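Local coordinates for protein enolase from the environmental genome shotgun sequencing of the Sargasso Sea (PDB 2QGY) that is of unknown function but, as an enolase superfamily member with bound magnesium, probably abstracts a proton alpha to a substrate carboxylate, at residues P132-T141 with C318-I329. Sequence-based numbering, arbitrary orientation. Where two conformers were deposited one is given.
Sequences PKPNVPIYAT and CSSIPNSEKAEI
With CG of Tyr139 lodged between its own backbone N and carbonyl carbon (chi1 74°), the ring folds across the neighbouring strand to Glu328, whose chain, CG trans to the backbone N (chi1 -179°), runs extended to bring its carboxylate to the Thr141 hydroxyl. Glu328 CA sits over one ring face, 4.0 Å from the centroid, a CH-pi contact, while Lys326 O lies at the ring edge. Thr141 OG1, on a short side chain, donates to the anti lone pair of Glu328 OE2 at 2.6 Å; Lys169 salt-bridges that oxygen and hydrogen-bonds Tyr139 OH. The side chain of Glu328 is about 6 Å from the magnesium ion, beside its site of Asp200, Glu226 and Glu252. The strands pair in parallel: Ala327 N meets Pro137 O almost straight (174°), and Ile329 N meets Tyr139 O at 2.9 Å. On the other face, branched Ile138 and Ile329 touch through their CG2 methyls (3.8 Å), and small Ala327 lets Val136 CG1 pack against its CB at 3.9 Å. Lys133 bends at chi3 and chi4, and NZ hydrogen-bonds a lone pair of Cys318 O (3.2 Å) of helix 309-320. Strand 135-141 thus joins 327-329 and 168-170 in the superfamily's modified TIM barrel, (β/α)7β, while 351-354 pairs antiparallel with its first half.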
# COMPACT_ATOMS: atom_id res chain seq x y z
N PRO A 132 -33.22 -1.03 -2.97
CA PRO A 132 -32.25 -2.02 -2.46
C PRO A 132 -32.92 -3.31 -2.05
O PRO A 132 -34.10 -3.30 -1.70
CB PRO A 132 -31.65 -1.35 -1.22
CG PRO A 132 -32.31 0.01 -1.09
CD PRO A 132 -33.44 0.10 -2.05
N LYS A 133 -32.19 -4.43 -2.07
CA LYS A 133 -32.71 -5.66 -1.50
C LYS A 133 -32.68 -5.53 0.03
O LYS A 133 -31.70 -5.05 0.59
CB LYS A 133 -31.94 -6.90 -1.98
CG LYS A 133 -31.71 -6.98 -3.50
CD LYS A 133 -31.00 -8.30 -3.93
CE LYS A 133 -29.55 -8.40 -3.43
NZ LYS A 133 -28.62 -7.45 -4.16
N PRO A 134 -33.77 -5.87 0.71
CA PRO A 134 -33.78 -5.77 2.18
C PRO A 134 -32.92 -6.84 2.88
O PRO A 134 -32.43 -6.61 4.00
CB PRO A 134 -35.26 -5.97 2.53
CG PRO A 134 -35.80 -6.81 1.41
CD PRO A 134 -35.09 -6.29 0.18
N ASN A 135 -32.72 -7.97 2.20
CA ASN A 135 -32.03 -9.15 2.71
C ASN A 135 -30.69 -9.34 1.98
O ASN A 135 -30.59 -9.00 0.80
CB ASN A 135 -32.92 -10.40 2.55
CG ASN A 135 -33.60 -10.53 1.14
OD1 ASN A 135 -34.56 -11.30 0.98
ND2 ASN A 135 -33.10 -9.80 0.15
N VAL A 136 -29.68 -9.88 2.65
CA VAL A 136 -28.40 -10.09 1.97
C VAL A 136 -27.89 -11.49 2.24
O VAL A 136 -27.63 -11.81 3.39
CB VAL A 136 -27.36 -9.04 2.45
CG1 VAL A 136 -25.92 -9.41 1.94
CG2 VAL A 136 -27.80 -7.66 2.03
N PRO A 137 -27.75 -12.33 1.20
CA PRO A 137 -27.21 -13.65 1.51
C PRO A 137 -25.81 -13.57 2.13
O PRO A 137 -24.99 -12.73 1.71
CB PRO A 137 -27.12 -14.32 0.12
CG PRO A 137 -28.24 -13.60 -0.69
CD PRO A 137 -28.08 -12.17 -0.23
N ILE A 138 -25.55 -14.42 3.11
CA ILE A 138 -24.24 -14.45 3.78
C ILE A 138 -23.63 -15.83 3.81
O ILE A 138 -24.31 -16.83 3.61
CB ILE A 138 -24.34 -13.89 5.25
CG1 ILE A 138 -25.51 -14.53 6.02
CG2 ILE A 138 -24.53 -12.38 5.24
CD1 ILE A 138 -25.21 -15.82 6.71
N TYR A 139 -22.33 -15.91 4.08
CA TYR A 139 -21.68 -17.17 4.37
C TYR A 139 -20.77 -16.92 5.57
O TYR A 139 -20.43 -15.77 5.87
CB TYR A 139 -20.88 -17.68 3.15
CG TYR A 139 -19.58 -16.91 2.91
CD1 TYR A 139 -18.38 -17.33 3.49
CD2 TYR A 139 -19.57 -15.75 2.12
CE1 TYR A 139 -17.17 -16.59 3.31
CE2 TYR A 139 -18.39 -15.02 1.91
CZ TYR A 139 -17.20 -15.44 2.52
OH TYR A 139 -16.04 -14.74 2.29
N ALA A 140 -20.40 -17.99 6.25
CA ALA A 140 -19.61 -17.92 7.46
C ALA A 140 -18.22 -18.43 7.25
O ALA A 140 -18.01 -19.53 6.68
CB ALA A 140 -20.29 -18.70 8.59
N THR A 141 -17.25 -17.66 7.74
CA THR A 141 -15.85 -18.05 7.66
C THR A 141 -15.42 -18.73 8.94
O THR A 141 -15.68 -18.22 10.03
CB THR A 141 -14.96 -16.83 7.36
OG1 THR A 141 -15.25 -16.36 6.05
CG2 THR A 141 -13.49 -17.18 7.44
N CYS A 318 -23.89 -4.50 -0.48
CA CYS A 318 -24.34 -5.74 -1.13
C CYS A 318 -25.80 -5.69 -1.55
O CYS A 318 -26.16 -6.24 -2.60
CB CYS A 318 -24.11 -6.97 -0.24
SG CYS A 318 -22.36 -7.40 -0.10
N SER A 319 -26.63 -5.04 -0.73
CA SER A 319 -28.06 -4.91 -1.03
C SER A 319 -28.35 -3.98 -2.21
O SER A 319 -29.45 -4.02 -2.77
CB SER A 319 -28.83 -4.46 0.21
OG SER A 319 -28.66 -3.08 0.45
N SER A 320 -27.32 -3.22 -2.61
CA SER A 320 -27.50 -2.16 -3.59
C SER A 320 -26.88 -2.48 -4.95
O SER A 320 -27.04 -1.71 -5.88
CB SER A 320 -26.93 -0.85 -3.05
OG SER A 320 -25.53 -0.76 -3.27
N ILE A 321 -26.20 -3.62 -5.06
CA ILE A 321 -25.58 -4.00 -6.36
C ILE A 321 -26.22 -5.28 -6.95
O ILE A 321 -26.58 -6.18 -6.21
CB ILE A 321 -24.03 -4.13 -6.28
CG1 ILE A 321 -23.64 -5.16 -5.21
CG2 ILE A 321 -23.39 -2.78 -5.97
CD1 ILE A 321 -22.18 -5.64 -5.28
N PRO A 322 -26.35 -5.35 -8.30
CA PRO A 322 -26.98 -6.52 -8.92
C PRO A 322 -26.08 -7.73 -9.00
O PRO A 322 -26.58 -8.85 -9.21
CB PRO A 322 -27.32 -6.03 -10.33
CG PRO A 322 -26.28 -5.02 -10.63
CD PRO A 322 -25.94 -4.35 -9.30
N ASN A 323 -24.76 -7.54 -8.83
CA ASN A 323 -23.78 -8.65 -8.94
C ASN A 323 -23.06 -8.98 -7.62
O ASN A 323 -21.86 -9.28 -7.62
CB ASN A 323 -22.75 -8.38 -10.03
CG ASN A 323 -21.86 -7.20 -9.71
OD1 ASN A 323 -22.32 -6.23 -9.11
ND2 ASN A 323 -20.59 -7.27 -10.13
N SER A 324 -23.77 -8.88 -6.50
CA SER A 324 -23.22 -9.30 -5.23
C SER A 324 -23.18 -10.83 -5.15
O SER A 324 -24.12 -11.51 -5.62
CB SER A 324 -24.09 -8.76 -4.10
OG SER A 324 -25.36 -9.38 -4.14
N GLU A 325 -22.11 -11.36 -4.58
CA GLU A 325 -22.11 -12.75 -4.17
C GLU A 325 -22.42 -12.74 -2.68
O GLU A 325 -22.68 -11.68 -2.12
CB GLU A 325 -20.74 -13.42 -4.44
CG GLU A 325 -20.77 -14.38 -5.58
CD GLU A 325 -21.57 -15.65 -5.29
OE1 GLU A 325 -21.61 -16.52 -6.17
OE2 GLU A 325 -22.15 -15.80 -4.19
N LYS A 326 -22.36 -13.90 -2.05
CA LYS A 326 -22.61 -13.99 -0.62
C LYS A 326 -21.58 -13.17 0.17
O LYS A 326 -20.40 -13.13 -0.19
CB LYS A 326 -22.60 -15.45 -0.20
CG LYS A 326 -23.81 -16.22 -0.77
CD LYS A 326 -23.67 -17.67 -0.46
CE LYS A 326 -23.22 -18.41 -1.71
NZ LYS A 326 -24.19 -18.15 -2.85
N ALA A 327 -22.08 -12.47 1.20
CA ALA A 327 -21.30 -11.55 2.01
C ALA A 327 -20.69 -12.24 3.22
O ALA A 327 -21.34 -13.07 3.84
CB ALA A 327 -22.20 -10.38 2.46
N GLU A 328 -19.45 -11.88 3.56
CA GLU A 328 -18.69 -12.63 4.55
C GLU A 328 -19.03 -12.23 6.00
O GLU A 328 -19.05 -11.03 6.34
CB GLU A 328 -17.18 -12.38 4.35
CG GLU A 328 -16.34 -13.15 5.33
CD GLU A 328 -14.85 -13.09 5.02
OE1 GLU A 328 -14.41 -12.04 4.51
OE2 GLU A 328 -14.14 -14.10 5.25
N ILE A 329 -19.33 -13.22 6.83
CA ILE A 329 -19.48 -12.99 8.29
C ILE A 329 -18.55 -13.89 9.08
O ILE A 329 -18.23 -14.99 8.64
CB ILE A 329 -20.95 -13.16 8.78
CG1 ILE A 329 -21.39 -14.59 8.64
CG2 ILE A 329 -21.93 -12.21 8.05
CD1 ILE A 329 -22.23 -15.06 9.81
O HOH W 1 -24.81 -11.10 -0.67